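Local coordinates for protein sulfate transporter 4.1, chloroplastic (Arabidopsis thaliana, PDB 7LHV) that carries sulfate across the membrane together with protons as an H(+)/sulfate cotransporter of the SLC26/SulP family and may help regulate sulfate assimilation, at residues 208-211 / 212-216; 251-255 / 256-260; 517-520 / 521-525. All blocks are in the same frame, centred on the assembly; numbering follows the deposited sequence.

Contact 1 of 3, residues 208-211 / 212-216; sequences VISG and FTSAS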
ATOM      1  N   VAL A 208      14.251  -0.063  -6.333  1.00 48.57           N
ATOM      2  CA  VAL A 208      13.461   1.038  -6.872  1.00 48.57           C
ATOM      3  C   VAL A 208      14.176   2.364  -6.653  1.00 48.57           C
ATOM      4  O   VAL A 208      14.274   3.195  -7.566  1.00 48.57           O
ATOM      5  CB  VAL A 208      12.059   1.032  -6.239  1.00 48.57           C
ATOM      6  CG1 VAL A 208      11.415   2.393  -6.355  1.00 48.57           C
ATOM      7  CG2 VAL A 208      11.192  -0.024  -6.892  1.00 48.57           C
ATOM      8  N   ILE A 209      14.699   2.576  -5.445  1.00 50.07           N
ATOM      9  CA  ILE A 209      15.410   3.813  -5.139  1.00 50.07           C
ATOM     10  C   ILE A 209      16.663   3.933  -5.993  1.00 50.07           C
ATOM     11  O   ILE A 209      16.981   5.012  -6.502  1.00 50.07           O
ATOM     12  CB  ILE A 209      15.741   3.880  -3.639  1.00 50.07           C
ATOM     13  CG1 ILE A 209      14.460   3.814  -2.809  1.00 50.07           C
ATOM     14  CG2 ILE A 209      16.511   5.143  -3.321  1.00 50.07           C
ATOM     15  CD1 ILE A 209      14.698   3.480  -1.361  1.00 50.07           C
ATOM     16  N   SER A 210      17.398   2.833  -6.161  1.00 49.00           N
ATOM     17  CA  SER A 210      18.615   2.865  -6.964  1.00 49.00           C
ATOM     18  C   SER A 210      18.311   3.188  -8.421  1.00 49.00           C
ATOM     19  O   SER A 210      19.021   3.984  -9.046  1.00 49.00           O
ATOM     20  CB  SER A 210      19.351   1.533  -6.853  1.00 49.00           C
ATOM     21  OG  SER A 210      20.486   1.508  -7.699  1.00 49.00           O
ATOM     22  N   GLY A 211      17.263   2.582  -8.980  1.00 48.15           N
ATOM     23  CA  GLY A 211      16.902   2.884 -10.357  1.00 48.15           C
ATOM     24  C   GLY A 211      16.450   4.317 -10.540  1.00 48.15           C
ATOM     25  O   GLY A 211      16.837   4.986 -11.505  1.00 48.15           O
ATOM     26  N   PHE A 212      15.631   4.815  -9.610  1.00 48.32           N
ATOM     27  CA  PHE A 212      15.195   6.202  -9.678  1.00 48.32           C
ATOM     28  C   PHE A 212      16.378   7.156  -9.578  1.00 48.32           C
ATOM     29  O   PHE A 212      16.451   8.145 -10.314  1.00 48.32           O
ATOM     30  CB  PHE A 212      14.179   6.480  -8.572  1.00 48.32           C
ATOM     31  CG  PHE A 212      13.808   7.924  -8.434  1.00 48.32           C
ATOM     32  CD1 PHE A 212      13.015   8.542  -9.381  1.00 48.32           C
ATOM     33  CD2 PHE A 212      14.248   8.662  -7.352  1.00 48.32           C
ATOM     34  CE1 PHE A 212      12.674   9.870  -9.253  1.00 48.32           C
ATOM     35  CE2 PHE A 212      13.909   9.992  -7.219  1.00 48.32           C
ATOM     36  CZ  PHE A 212      13.120  10.595  -8.172  1.00 48.32           C
ATOM     37  N   THR A 213      17.323   6.864  -8.685  1.00 48.81           N
ATOM     38  CA  THR A 213      18.496   7.716  -8.529  1.00 48.81           C
ATOM     39  C   THR A 213      19.380   7.686  -9.769  1.00 48.81           C
ATOM     40  O   THR A 213      19.917   8.721 -10.175  1.00 48.81           O
ATOM     41  CB  THR A 213      19.282   7.293  -7.292  1.00 48.81           C
ATOM     42  OG1 THR A 213      18.436   7.383  -6.139  1.00 48.81           O
ATOM     43  CG2 THR A 213      20.483   8.194  -7.091  1.00 48.81           C
ATOM     44  N   SER A 214      19.555   6.513 -10.384  1.00 48.11           N
ATOM     45  CA  SER A 214      20.352   6.436 -11.605  1.00 48.11           C
ATOM     46  C   SER A 214      19.714   7.235 -12.737  1.00 48.11           C
ATOM     47  O   SER A 214      20.401   7.974 -13.459  1.00 48.11           O
ATOM     48  CB  SER A 214      20.534   4.978 -12.019  1.00 48.11           C
ATOM     49  OG  SER A 214      21.073   4.217 -10.958  1.00 48.11           O
ATOM     50  N   ALA A 215      18.397   7.097 -12.911  1.00 49.21           N
ATOM     51  CA  ALA A 215      17.714   7.871 -13.942  1.00 49.21           C
ATOM     52  C   ALA A 215      17.808   9.364 -13.658  1.00 49.21           C
ATOM     53  O   ALA A 215      18.006  10.168 -14.577  1.00 49.21           O
ATOM     54  CB  ALA A 215      16.258   7.431 -14.049  1.00 49.21           C
ATOM     55  N   SER A 216      17.673   9.755 -12.389  1.00 49.61           N
ATOM     56  CA  SER A 216      17.813  11.159 -12.028  1.00 49.61           C
ATOM     57  C   SER A 216      19.216  11.667 -12.325  1.00 49.61           C
ATOM     58  O   SER A 216      19.387  12.809 -12.757  1.00 49.61           O
ATOM     59  CB  SER A 216      17.472  11.360 -10.554  1.00 49.61           C
ATOM     60  OG  SER A 216      16.089  11.167 -10.324  1.00 49.61           O
TER

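Contact 2 of 3, residues 251-255 / 256-260; sequences DKFQW and PPFVM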
ATOM      1  N   ASP A 251      23.176  23.958 -34.178  1.00 84.29           N
ATOM      2  CA  ASP A 251      23.708  25.013 -35.032  1.00 84.29           C
ATOM      3  C   ASP A 251      24.275  26.191 -34.247  1.00 84.29           C
ATOM      4  O   ASP A 251      24.921  27.055 -34.848  1.00 84.29           O
ATOM      5  CB  ASP A 251      22.627  25.491 -36.004  1.00 84.29           C
ATOM      6  CG  ASP A 251      21.433  26.112 -35.300  1.00 84.29           C
ATOM      7  OD1 ASP A 251      21.412  26.138 -34.052  1.00 84.29           O
ATOM      8  OD2 ASP A 251      20.507  26.570 -35.999  1.00 84.29           O
ATOM      9  N   LYS A 252      24.048  26.252 -32.934  1.00 82.11           N
ATOM     10  CA  LYS A 252      24.562  27.325 -32.089  1.00 82.11           C
ATOM     11  C   LYS A 252      25.691  26.847 -31.180  1.00 82.11           C
ATOM     12  O   LYS A 252      25.879  27.376 -30.083  1.00 82.11           O
ATOM     13  CB  LYS A 252      23.437  27.934 -31.254  1.00 82.11           C
ATOM     14  CG  LYS A 252      22.350  28.608 -32.067  1.00 82.11           C
ATOM     15  CD  LYS A 252      21.134  28.912 -31.209  1.00 82.11           C
ATOM     16  CE  LYS A 252      20.264  27.678 -31.038  1.00 82.11           C
ATOM     17  NZ  LYS A 252      19.074  27.946 -30.185  1.00 82.11           N
ATOM     18  N   PHE A 253      26.448  25.850 -31.625  1.00 82.60           N
ATOM     19  CA  PHE A 253      27.509  25.280 -30.806  1.00 82.60           C
ATOM     20  C   PHE A 253      28.695  26.232 -30.708  1.00 82.60           C
ATOM     21  O   PHE A 253      29.045  26.918 -31.674  1.00 82.60           O
ATOM     22  CB  PHE A 253      27.949  23.940 -31.393  1.00 82.60           C
ATOM     23  CG  PHE A 253      28.924  23.189 -30.536  1.00 82.60           C
ATOM     24  CD1 PHE A 253      28.521  22.616 -29.343  1.00 82.60           C
ATOM     25  CD2 PHE A 253      30.239  23.037 -30.936  1.00 82.60           C
ATOM     26  CE1 PHE A 253      29.415  21.919 -28.559  1.00 82.60           C
ATOM     27  CE2 PHE A 253      31.137  22.339 -30.154  1.00 82.60           C
ATOM     28  CZ  PHE A 253      30.725  21.780 -28.966  1.00 82.60           C
ATOM     29  N   GLN A 254      29.316  26.274 -29.529  1.00 85.01           N
ATOM     30  CA  GLN A 254      30.528  27.049 -29.297  1.00 85.01           C
ATOM     31  C   GLN A 254      31.635  26.131 -28.798  1.00 85.01           C
ATOM     32  O   GLN A 254      31.395  25.246 -27.972  1.00 85.01           O
ATOM     33  CB  GLN A 254      30.300  28.176 -28.285  1.00 85.01           C
ATOM     34  CG  GLN A 254      29.441  29.322 -28.784  1.00 85.01           C
ATOM     35  CD  GLN A 254      27.965  29.058 -28.612  1.00 85.01           C
ATOM     36  OE1 GLN A 254      27.567  28.175 -27.853  1.00 85.01           O
ATOM     37  NE2 GLN A 254      27.140  29.828 -29.310  1.00 85.01           N
ATOM     38  N   TRP A 255      32.848  26.352 -29.299  1.00 89.72           N
ATOM     39  CA  TRP A 255      34.007  25.536 -28.951  1.00 89.72           C
ATOM     40  C   TRP A 255      34.612  25.871 -27.586  1.00 89.72           C
ATOM     41  O   TRP A 255      34.948  24.943 -26.837  1.00 89.72           O
ATOM     42  CB  TRP A 255      35.084  25.651 -30.036  1.00 89.72           C
ATOM     43  CG  TRP A 255      34.969  24.618 -31.117  1.00 89.72           C
ATOM     44  CD1 TRP A 255      33.978  23.692 -31.264  1.00 89.72           C
ATOM     45  CD2 TRP A 255      35.887  24.398 -32.196  1.00 89.72           C
ATOM     46  NE1 TRP A 255      34.217  22.914 -32.371  1.00 89.72           N
ATOM     47  CE2 TRP A 255      35.383  23.327 -32.960  1.00 89.72           C
ATOM     48  CE3 TRP A 255      37.083  25.004 -32.591  1.00 89.72           C
ATOM     49  CZ2 TRP A 255      36.033  22.848 -34.095  1.00 89.72           C
ATOM     50  CZ3 TRP A 255      37.728  24.528 -33.720  1.00 89.72           C
ATOM     51  CH2 TRP A 255      37.201  23.462 -34.458  1.00 89.72           C
ATOM     52  N   PRO A 256      34.808  27.145 -27.228  1.00 87.15           N
ATOM     53  CA  PRO A 256      35.495  27.458 -25.960  1.00 87.15           C
ATOM     54  C   PRO A 256      34.794  26.873 -24.743  1.00 87.15           C
ATOM     55  O   PRO A 256      35.457  26.228 -23.915  1.00 87.15           O
ATOM     56  CB  PRO A 256      35.503  28.994 -25.930  1.00 87.15           C
ATOM     57  CG  PRO A 256      35.502  29.377 -27.349  1.00 87.15           C
ATOM     58  CD  PRO A 256      34.638  28.366 -28.043  1.00 87.15           C
ATOM     59  N   PRO A 257      33.480  27.093 -24.553  1.00 83.83           N
ATOM     60  CA  PRO A 257      32.855  26.530 -23.345  1.00 83.83           C
ATOM     61  C   PRO A 257      32.890  25.015 -23.310  1.00 83.83           C
ATOM     62  O   PRO A 257      33.086  24.430 -22.239  1.00 83.83           O
ATOM     63  CB  PRO A 257      31.422  27.072 -23.404  1.00 83.83           C
ATOM     64  CG  PRO A 257      31.169  27.266 -24.825  1.00 83.83           C
ATOM     65  CD  PRO A 257      32.464  27.753 -25.396  1.00 83.83           C
ATOM     66  N   PHE A 258      32.720  24.359 -24.461  1.00 79.72           N
ATOM     67  CA  PHE A 258      32.763  22.902 -24.484  1.00 79.72           C
ATOM     68  C   PHE A 258      34.149  22.385 -24.129  1.00 79.72           C
ATOM     69  O   PHE A 258      34.280  21.425 -23.362  1.00 79.72           O
ATOM     70  CB  PHE A 258      32.333  22.376 -25.850  1.00 79.72           C
ATOM     71  CG  PHE A 258      32.044  20.904 -25.864  1.00 79.72           C
ATOM     72  CD1 PHE A 258      30.840  20.419 -25.388  1.00 79.72           C
ATOM     73  CD2 PHE A 258      32.980  20.006 -26.344  1.00 79.72           C
ATOM     74  CE1 PHE A 258      30.570  19.066 -25.395  1.00 79.72           C
ATOM     75  CE2 PHE A 258      32.716  18.651 -26.354  1.00 79.72           C
ATOM     76  CZ  PHE A 258      31.510  18.181 -25.879  1.00 79.72           C
ATOM     77  N   VAL A 259      35.196  23.010 -24.672  1.00 80.40           N
ATOM     78  CA  VAL A 259      36.558  22.581 -24.363  1.00 80.40           C
ATOM     79  C   VAL A 259      36.861  22.800 -22.886  1.00 80.40           C
ATOM     80  O   VAL A 259      37.440  21.935 -22.216  1.00 80.40           O
ATOM     81  CB  VAL A 259      37.569  23.309 -25.265  1.00 80.40           C
ATOM     82  CG1 VAL A 259      38.977  23.136 -24.728  1.00 80.40           C
ATOM     83  CG2 VAL A 259      37.479  22.780 -26.683  1.00 80.40           C
ATOM     84  N   MET A 260      36.468  23.960 -22.355  1.00 80.98           N
ATOM     85  CA  MET A 260      36.701  24.244 -20.943  1.00 80.98           C
ATOM     86  C   MET A 260      35.988  23.231 -20.057  1.00 80.98           C
ATOM     87  O   MET A 260      36.578  22.685 -19.115  1.00 80.98           O
ATOM     88  CB  MET A 260      36.239  25.664 -20.617  1.00 80.98           C
ATOM     89  CG  MET A 260      36.790  26.222 -19.319  1.00 80.98           C
ATOM     90  SD  MET A 260      36.263  27.919 -19.041  1.00 80.98           S
ATOM     91  CE  MET A 260      37.741  28.808 -19.500  1.00 80.98           C
TER

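Contact 3 of 3, residues 517-520 / 521-525; sequences KQYP and EAYTY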
ATOM      1  N   LYS A 517      11.424 -35.702   4.032  1.00102.24           N
ATOM      2  CA  LYS A 517      10.833 -36.800   3.277  1.00102.24           C
ATOM      3  C   LYS A 517      11.027 -38.142   3.970  1.00102.24           C
ATOM      4  O   LYS A 517      10.723 -39.184   3.378  1.00102.24           O
ATOM      5  CB  LYS A 517      11.425 -36.859   1.866  1.00102.24           C
ATOM      6  CG  LYS A 517      11.108 -35.654   1.001  1.00102.24           C
ATOM      7  CD  LYS A 517       9.628 -35.586   0.681  1.00102.24           C
ATOM      8  CE  LYS A 517       9.223 -36.686  -0.286  1.00102.24           C
ATOM      9  NZ  LYS A 517       7.789 -36.580  -0.671  1.00102.24           N
ATOM     10  N   GLN A 518      11.520 -38.144   5.205  1.00108.13           N
ATOM     11  CA  GLN A 518      11.822 -39.386   5.900  1.00108.13           C
ATOM     12  C   GLN A 518      10.542 -40.115   6.295  1.00108.13           C
ATOM     13  O   GLN A 518       9.448 -39.551   6.311  1.00108.13           O
ATOM     14  CB  GLN A 518      12.672 -39.111   7.142  1.00108.13           C
ATOM     15  CG  GLN A 518      14.058 -38.570   6.840  1.00108.13           C
ATOM     16  CD  GLN A 518      14.944 -39.596   6.157  1.00108.13           C
ATOM     17  OE1 GLN A 518      15.182 -40.680   6.689  1.00108.13           O
ATOM     18  NE2 GLN A 518      15.434 -39.258   4.969  1.00108.13           N
ATOM     19  N   TYR A 519      10.696 -41.402   6.601  1.00113.52           N
ATOM     20  CA  TYR A 519       9.591 -42.259   7.028  1.00113.52           C
ATOM     21  C   TYR A 519      10.021 -43.027   8.271  1.00113.52           C
ATOM     22  O   TYR A 519      10.484 -44.173   8.175  1.00113.52           O
ATOM     23  CB  TYR A 519       9.172 -43.219   5.916  1.00113.52           C
ATOM     24  CG  TYR A 519       8.497 -42.556   4.734  1.00113.52           C
ATOM     25  CD1 TYR A 519       9.245 -42.043   3.683  1.00113.52           C
ATOM     26  CD2 TYR A 519       7.114 -42.452   4.667  1.00113.52           C
ATOM     27  CE1 TYR A 519       8.636 -41.441   2.599  1.00113.52           C
ATOM     28  CE2 TYR A 519       6.496 -41.849   3.586  1.00113.52           C
ATOM     29  CZ  TYR A 519       7.260 -41.346   2.557  1.00113.52           C
ATOM     30  OH  TYR A 519       6.649 -40.746   1.480  1.00113.52           O
ATOM     31  N   PRO A 520       9.883 -42.433   9.464  1.00113.18           N
ATOM     32  CA  PRO A 520      10.209 -43.175  10.692  1.00113.18           C
ATOM     33  C   PRO A 520       9.171 -44.238  11.025  1.00113.18           C
ATOM     34  O   PRO A 520       8.612 -44.251  12.127  1.00113.18           O
ATOM     35  CB  PRO A 520      10.261 -42.075  11.759  1.00113.18           C
ATOM     36  CG  PRO A 520       9.369 -41.007  11.240  1.00113.18           C
ATOM     37  CD  PRO A 520       9.507 -41.036   9.740  1.00113.18           C
ATOM     38  N   GLU A 521       8.894 -45.112  10.050  1.00114.15           N
ATOM     39  CA  GLU A 521       7.972 -46.244  10.147  1.00114.15           C
ATOM     40  C   GLU A 521       6.517 -45.788  10.189  1.00114.15           C
ATOM     41  O   GLU A 521       5.603 -46.615  10.110  1.00114.15           O
ATOM     42  CB  GLU A 521       8.290 -47.117  11.366  1.00114.15           C
ATOM     43  CG  GLU A 521       9.705 -47.674  11.387  1.00114.15           C
ATOM     44  CD  GLU A 521      10.075 -48.274  12.731  1.00114.15           C
ATOM     45  OE1 GLU A 521       9.252 -48.192  13.667  1.00114.15           O
ATOM     46  OE2 GLU A 521      11.187 -48.828  12.849  1.00114.15           O
ATOM     47  N   ALA A 522       6.296 -44.482  10.303  1.00105.77           N
ATOM     48  CA  ALA A 522       4.950 -43.914  10.265  1.00105.77           C
ATOM     49  C   ALA A 522       5.091 -42.421  10.033  1.00105.77           C
ATOM     50  O   ALA A 522       5.636 -41.718  10.888  1.00105.77           O
ATOM     51  CB  ALA A 522       4.191 -44.195  11.562  1.00105.77           C
ATOM     52  N   TYR A 523       4.610 -41.934   8.891  1.00 97.78           N
ATOM     53  CA  TYR A 523       4.760 -40.524   8.557  1.00 97.78           C
ATOM     54  C   TYR A 523       3.423 -39.804   8.455  1.00 97.78           C
ATOM     55  O   TYR A 523       3.210 -38.814   9.161  1.00 97.78           O
ATOM     56  CB  TYR A 523       5.559 -40.384   7.258  1.00 97.78           C
ATOM     57  CG  TYR A 523       6.239 -39.048   7.120  1.00 97.78           C
ATOM     58  CD1 TYR A 523       7.170 -38.623   8.056  1.00 97.78           C
ATOM     59  CD2 TYR A 523       5.966 -38.217   6.045  1.00 97.78           C
ATOM     60  CE1 TYR A 523       7.799 -37.404   7.933  1.00 97.78           C
ATOM     61  CE2 TYR A 523       6.592 -36.999   5.911  1.00 97.78           C
ATOM     62  CZ  TYR A 523       7.506 -36.596   6.857  1.00 97.78           C
ATOM     63  OH  TYR A 523       8.131 -35.380   6.725  1.00 97.78           O
ATOM     64  N   THR A 524       2.510 -40.270   7.611  1.00 93.05           N
ATOM     65  CA  THR A 524       1.215 -39.630   7.441  1.00 93.05           C
ATOM     66  C   THR A 524       0.104 -40.626   7.738  1.00 93.05           C
ATOM     67  O   THR A 524       0.293 -41.843   7.636  1.00 93.05           O
ATOM     68  CB  THR A 524       1.050 -39.063   6.025  1.00 93.05           C
ATOM     69  OG1 THR A 524      -0.079 -38.183   5.993  1.00 93.05           O
ATOM     70  CG2 THR A 524       0.849 -40.180   5.014  1.00 93.05           C
ATOM     71  N   TYR A 525      -1.052 -40.097   8.122  1.00 88.33           N
ATOM     72  CA  TYR A 525      -2.201 -40.906   8.497  1.00 88.33           C
ATOM     73  C   TYR A 525      -3.331 -40.702   7.498  1.00 88.33           C
ATOM     74  O   TYR A 525      -3.603 -39.577   7.074  1.00 88.33           O
ATOM     75  CB  TYR A 525      -2.680 -40.558   9.907  1.00 88.33           C
ATOM     76  CG  TYR A 525      -1.615 -40.707  10.965  1.00 88.33           C
ATOM     77  CD1 TYR A 525      -1.252 -41.961  11.437  1.00 88.33           C
ATOM     78  CD2 TYR A 525      -0.973 -39.597  11.496  1.00 88.33           C
ATOM     79  CE1 TYR A 525      -0.279 -42.105  12.404  1.00 88.33           C
ATOM     80  CE2 TYR A 525       0.001 -39.732  12.464  1.00 88.33           C
ATOM     81  CZ  TYR A 525       0.344 -40.989  12.915  1.00 88.33           C
ATOM     82  OH  TYR A 525       1.312 -41.130  13.879  1.00 88.33           O
TER

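Contact 1 of 3, residues 208-211 / 212-216
Phe-212 and Gly-211 take the largest share of this contact, which joins successive turns of one membrane helix. The amide N of Phe-212 donates to Val-208 O at 2.9 Å, and one turn on Gly-211 O receives the amide N of Ala-215 at 3.0 Å. Gly-211 thus contributes through its backbone alone. The CB of Phe-212 rests 3.4 Å from Val-208 O, and with CG anti to the backbone N (chi1 172°) the ring swings away from residues 208-211. One face of that ring meets Ser-216 OG, which lies above the plane toward the rim and hydrogen-bonds to Phe-212 O at 3.0 Å.

Hydroxyls reinforce the ordinary i to i+4 bonding on the following residues. Thr-213 turns OG1 beside its own backbone N (chi1 -58°), folding it back onto Ile-209 O at 2.8 Å; the oxygen approaches from above the carbonyl plane, 35° out of it, while the Thr-213 amide arrives from the opposite face. Ser-214 likewise doubles the bonding of Ser-210 O, OG at 2.8 Å and N at 2.9 Å, the two donors coming from opposite faces of the carbonyl plane, each tilted from it. Each of these carbonyls is therefore gripped twice, a common way for Ser and Thr to satisfy their hydroxyls inside a transmembrane helix. Ser-214 OG also bonds to the amide of Asp-447, and Ser-210 OG to the indole NE1 of Trp-465.

The segment belongs to helix 206-229 and is mostly buried. Helix 459-474 packs on Val-208, Phe-212, Ser-214 and Ala-215, and helix 477-496 on Val-208 and Phe-212, with Val-208 also lining a sphingosine 1-phosphate site. Helix 330-358 brings Glu-347 against Ile-209 and Thr-213, and helix 153-166 presents Leu-154 to Phe-212 and Ser-216.

Contact 2 of 3, residues 251-255 / 256-260
Both phenylalanines of this contact hold CG opposite their backbone N, with chi1 -173° at Phe-253 and -167° at Phe-258, and these settings send the two rings to the same side of the chain. Phe-253 comes in edge first. Its CZ stands over one face of the Phe-258 ring, 3.5 Å from CG, and its CE1 lies 3.8 Å from CD1 of the same ring. The planes meet at 62° with centroids 5.2 Å apart, an offset edge-to-face pair in which ring hydrogens of Phe-253 are directed at the pi cloud of Phe-258. Another part of the Phe-253 rim, around CE2, lies edge to edge with the indole of Trp-255, so the ring has an aromatic neighbour on each of two parts of its perimeter.

The chain here passes from a loop into helix 255-277, a predicted transmembrane segment, and the sequence Pro-256, Pro-257 falls in its first turn, where a missing amide hydrogen costs no helical bond. Trp-255 O accepts from Val-259 N at 2.9 Å, nearly along the C=O axis, and CG2 of Val-259 leans on the same oxygen at 3.3 Å. Ahead of the helix, CB of Gln-254 packs against the Pro-257 ring, 3.6 Å from CD, while Gln-254 O faces CB of Phe-258 at 3.7 Å. Trp-255 CB touches CD of Pro-256 at 3.4 Å, while its indole lies on the protein surface.

Helix 206-229 borders the aromatic pair, with Leu-229 on Phe-253 and Phe-228 on Phe-258. On the proline side, Ser-307 from a loop touches Gln-254, Pro-256 and Pro-257.

Contact 3 of 3, residues 517-520 / 521-525
Tyr-523 lays one face of its ring over the carbonyl oxygen of Gln-518, which sits above the plane toward the rim, 3.0 Å from CD1 and 3.2 Å from CE1. A first torsion of -157°, which sets CG across from the backbone N, turns the ring back over the residues before it. Tyr-519 meets it from another direction. Here the edge of Tyr-523 points at the face of Tyr-519, an edge-to-face pair with planes at 54° and centroids 5.4 Å apart, and the nearest atoms of the two side chains are Tyr-519 CD2 and Tyr-523 CB at 3.7 Å. Pro-520 adds its CD, 3.8 Å from CD1 of Tyr-523.

What folds the chain back is an inverse gamma turn centred on Pro-520. It is closed by Glu-521 N donating to Tyr-519 O at 2.6 Å, with the donor well above the carbonyl plane, as such a tight turn imposes. Glu-521, next in the chain, has a positive phi of 72°, consistent with the chain still turning there, and its extended side chain runs out on the surface. At the far end of the Tyr-523 ring, OH makes a weak hydrogen bond to Ile-516 O. Replacing Tyr-523 with a serine would probably leave Tyr-519 without its aromatic partner and Pro-520 CD and Gln-518 O without the ring beside them, opening a gap behind the turn.

Among residues 517-525, most of them exposed, Tyr-523 is the buried one, and Arg-506 and Val-512 from the same long connection touch it too. That connection joins strand 501-504 to strand 527-533, antiparallel neighbours at one side of the four-stranded mixed sheet of the STAS domain.

All three contacts are local, but their settings differ. Contact 1 is a buried piece of the membrane core and is dominated by polar bonds, with serine and threonine hydroxyls doubling the helix bonding among the surrounding helices. Contacts 2 and 3 are surface features built round edge-to-face aromatic pairs and prolines, one where a loop enters a membrane helix, the other in a loop of the STAS domain. Helix 206-229 ties the first two together: it contains contact 1, and its far end packs on contact 2, although their centres are about 30 Å apart. Contacts 2 and 3 lie on opposite sides of the chain's centre, with centres about 80 Å apart.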